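Local coordinates for GTPase activator-like protein (PDB 5HIU), which forms an N-terminal, all-helical part of TSC2, a protein that as a whole is thought to act as a GTPase activator, at residues Q124-G129 against A133-E138. Numbering follows the deposited sequence.
Sequences QLTNHG and AGFYYE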
loop_
_atom_site.group_PDB
_atom_site.type_symbol
_atom_site.label_atom_id
_atom_site.label_comp_id
_atom_site.label_asym_id
_atom_site.label_seq_id
_atom_site.Cartn_x
_atom_site.Cartn_y
_atom_site.Cartn_z
ATOM N N GLN A 124 18.399 14.384 -2.632
ATOM C CA GLN A 124 18.858 15.759 -2.785
ATOM C C GLN A 124 18.995 16.161 -4.222
ATOM O O GLN A 124 18.726 17.296 -4.554
ATOM C CB GLN A 124 20.192 15.977 -2.096
ATOM C CG GLN A 124 20.115 15.841 -0.589
ATOM C CD GLN A 124 19.106 16.790 0.053
ATOM O OE1 GLN A 124 19.146 18.009 -0.158
ATOM N NE2 GLN A 124 18.195 16.226 0.852
ATOM N N LEU A 125 19.423 15.244 -5.079
ATOM C CA LEU A 125 19.533 15.531 -6.506
ATOM C C LEU A 125 18.170 15.905 -7.058
ATOM O O LEU A 125 18.035 16.862 -7.825
ATOM C CB LEU A 125 20.085 14.323 -7.272
ATOM C CG LEU A 125 20.345 14.517 -8.767
ATOM C CD1 LEU A 125 21.412 15.579 -8.959
ATOM C CD2 LEU A 125 20.738 13.236 -9.501
ATOM N N THR A 126 17.159 15.148 -6.657
ATOM C CA THR A 126 15.808 15.335 -7.176
ATOM C C THR A 126 15.008 16.382 -6.398
ATOM O O THR A 126 13.928 16.773 -6.842
ATOM C CB THR A 126 15.023 14.016 -7.139
ATOM O OG1 THR A 126 14.942 13.553 -5.782
ATOM C CG2 THR A 126 15.706 12.958 -7.976
ATOM N N ASN A 127 15.525 16.824 -5.245
ATOM C CA ASN A 127 14.808 17.749 -4.373
ATOM C C ASN A 127 13.565 17.064 -3.818
ATOM O O ASN A 127 12.466 17.579 -3.899
ATOM C CB ASN A 127 14.425 19.018 -5.137
ATOM C CG ASN A 127 13.692 20.022 -4.280
ATOM O OD1 ASN A 127 13.917 20.130 -3.081
ATOM N ND2 ASN A 127 12.816 20.773 -4.898
ATOM N N HIS A 128 13.759 15.878 -3.269
ATOM C CA HIS A 128 12.669 15.060 -2.727
ATOM C C HIS A 128 11.668 14.668 -3.794
ATOM O O HIS A 128 10.481 14.677 -3.570
ATOM C CB HIS A 128 12.006 15.759 -1.533
ATOM C CG HIS A 128 12.977 16.090 -0.453
ATOM N ND1 HIS A 128 13.426 15.149 0.446
ATOM C CD2 HIS A 128 13.660 17.230 -0.179
ATOM C CE1 HIS A 128 14.315 15.701 1.251
ATOM N NE2 HIS A 128 14.475 16.966 0.895
ATOM N N GLY A 129 12.172 14.324 -4.965
ATOM C CA GLY A 129 11.375 13.649 -5.982
ATOM C C GLY A 129 10.787 14.593 -6.994
ATOM O O GLY A 129 10.132 14.153 -7.925
ATOM N N ALA A 133 14.991 15.713 -14.052
ATOM C CA ALA A 133 15.559 16.072 -15.327
ATOM C C ALA A 133 16.999 15.556 -15.422
ATOM O O ALA A 133 17.819 15.714 -14.471
ATOM C CB ALA A 133 15.523 17.575 -15.516
ATOM N N GLY A 134 17.278 14.914 -16.560
ATOM C CA GLY A 134 18.554 14.251 -16.797
ATOM C C GLY A 134 18.482 12.741 -16.701
ATOM O O GLY A 134 19.361 12.026 -17.214
ATOM N N PHE A 135 17.470 12.262 -15.993
ATOM C CA PHE A 135 17.245 10.838 -15.797
ATOM C C PHE A 135 15.734 10.566 -15.688
ATOM O O PHE A 135 15.305 9.602 -15.068
ATOM C CB PHE A 135 18.037 10.336 -14.571
ATOM C CG PHE A 135 17.976 11.261 -13.381
ATOM C CD1 PHE A 135 18.754 12.410 -13.329
ATOM C CD2 PHE A 135 17.140 10.987 -12.317
ATOM C CE1 PHE A 135 18.690 13.276 -12.245
ATOM C CE2 PHE A 135 17.066 11.847 -11.226
ATOM C CZ PHE A 135 17.845 12.992 -11.187
ATOM N N TYR A 136 14.939 11.427 -16.325
ATOM C CA TYR A 136 13.509 11.198 -16.561
ATOM C C TYR A 136 13.149 9.720 -16.677
ATOM O O TYR A 136 12.298 9.205 -15.946
ATOM C CB TYR A 136 13.097 11.881 -17.861
ATOM C CG TYR A 136 13.122 13.386 -17.814
ATOM C CD1 TYR A 136 12.159 14.084 -17.107
ATOM C CD2 TYR A 136 14.087 14.113 -18.496
ATOM C CE1 TYR A 136 12.157 15.465 -17.067
ATOM C CE2 TYR A 136 14.093 15.493 -18.460
ATOM C CZ TYR A 136 13.117 16.156 -17.744
ATOM O OH TYR A 136 13.107 17.519 -17.689
ATOM N N TYR A 137 13.834 9.037 -17.580
ATOM C CA TYR A 137 13.455 7.696 -17.952
ATOM C C TYR A 137 14.184 6.620 -17.189
ATOM O O TYR A 137 13.833 5.455 -17.315
ATOM C CB TYR A 137 13.595 7.534 -19.472
ATOM C CG TYR A 137 12.409 8.188 -20.137
ATOM C CD1 TYR A 137 11.152 7.606 -20.036
ATOM C CD2 TYR A 137 12.516 9.422 -20.772
ATOM C CE1 TYR A 137 10.035 8.203 -20.578
ATOM C CE2 TYR A 137 11.402 10.029 -21.322
ATOM C CZ TYR A 137 10.155 9.409 -21.218
ATOM O OH TYR A 137 9.007 9.957 -21.752
ATOM N N GLU A 138 15.163 7.006 -16.374
ATOM C CA GLU A 138 15.914 6.046 -15.550
ATOM C C GLU A 138 15.435 5.934 -14.102
ATOM O O GLU A 138 15.734 4.958 -13.416
ATOM C CB GLU A 138 17.417 6.407 -15.537
ATOM C CG GLU A 138 18.126 6.278 -16.878
ATOM C CD GLU A 138 18.360 7.612 -17.560
ATOM O OE1 GLU A 138 17.361 8.313 -17.825
ATOM O OE2 GLU A 138 19.547 7.949 -17.851
#
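F135 reaches back from the loop that follows helix 115-126 and sets the far end of its ring against L125 and T126 in the last turn of that helix. The bond from CA to CB is directed at the helix end, and CG then lies between the backbone N and the carbonyl carbon (chi1 43°). Contact is concentrated at CE1, CE2 and CZ. CE1 lies 3.4 Å from L125 CD2, which comes obliquely to the ring, and CE2 meets T126 CG2 at 3.7 Å, the methyl standing at the ring edge, near its plane. At the tip, CZ touches both, with L125 CD2 at 3.4 Å and T126 CG2 at 3.9 Å. The ring also stacks with F103 of helix 96-107. T126 divides its side chain: the methyl serves F135, while OG1 hydrogen-bonds to L122 O and accepts from G129 N (3.0 Å), an ST motif beside the Schellman motif that ends the helix, with N127 as C-prime residue. The contact packs the turn between helices 115-126 and 139-163 in an extended helical array, consistent with an alpha-solenoid. Being apolar, it contributes shape and burial, whereas directional bonds come from R99, which hydrogen-bonds to L125 O and A133 O.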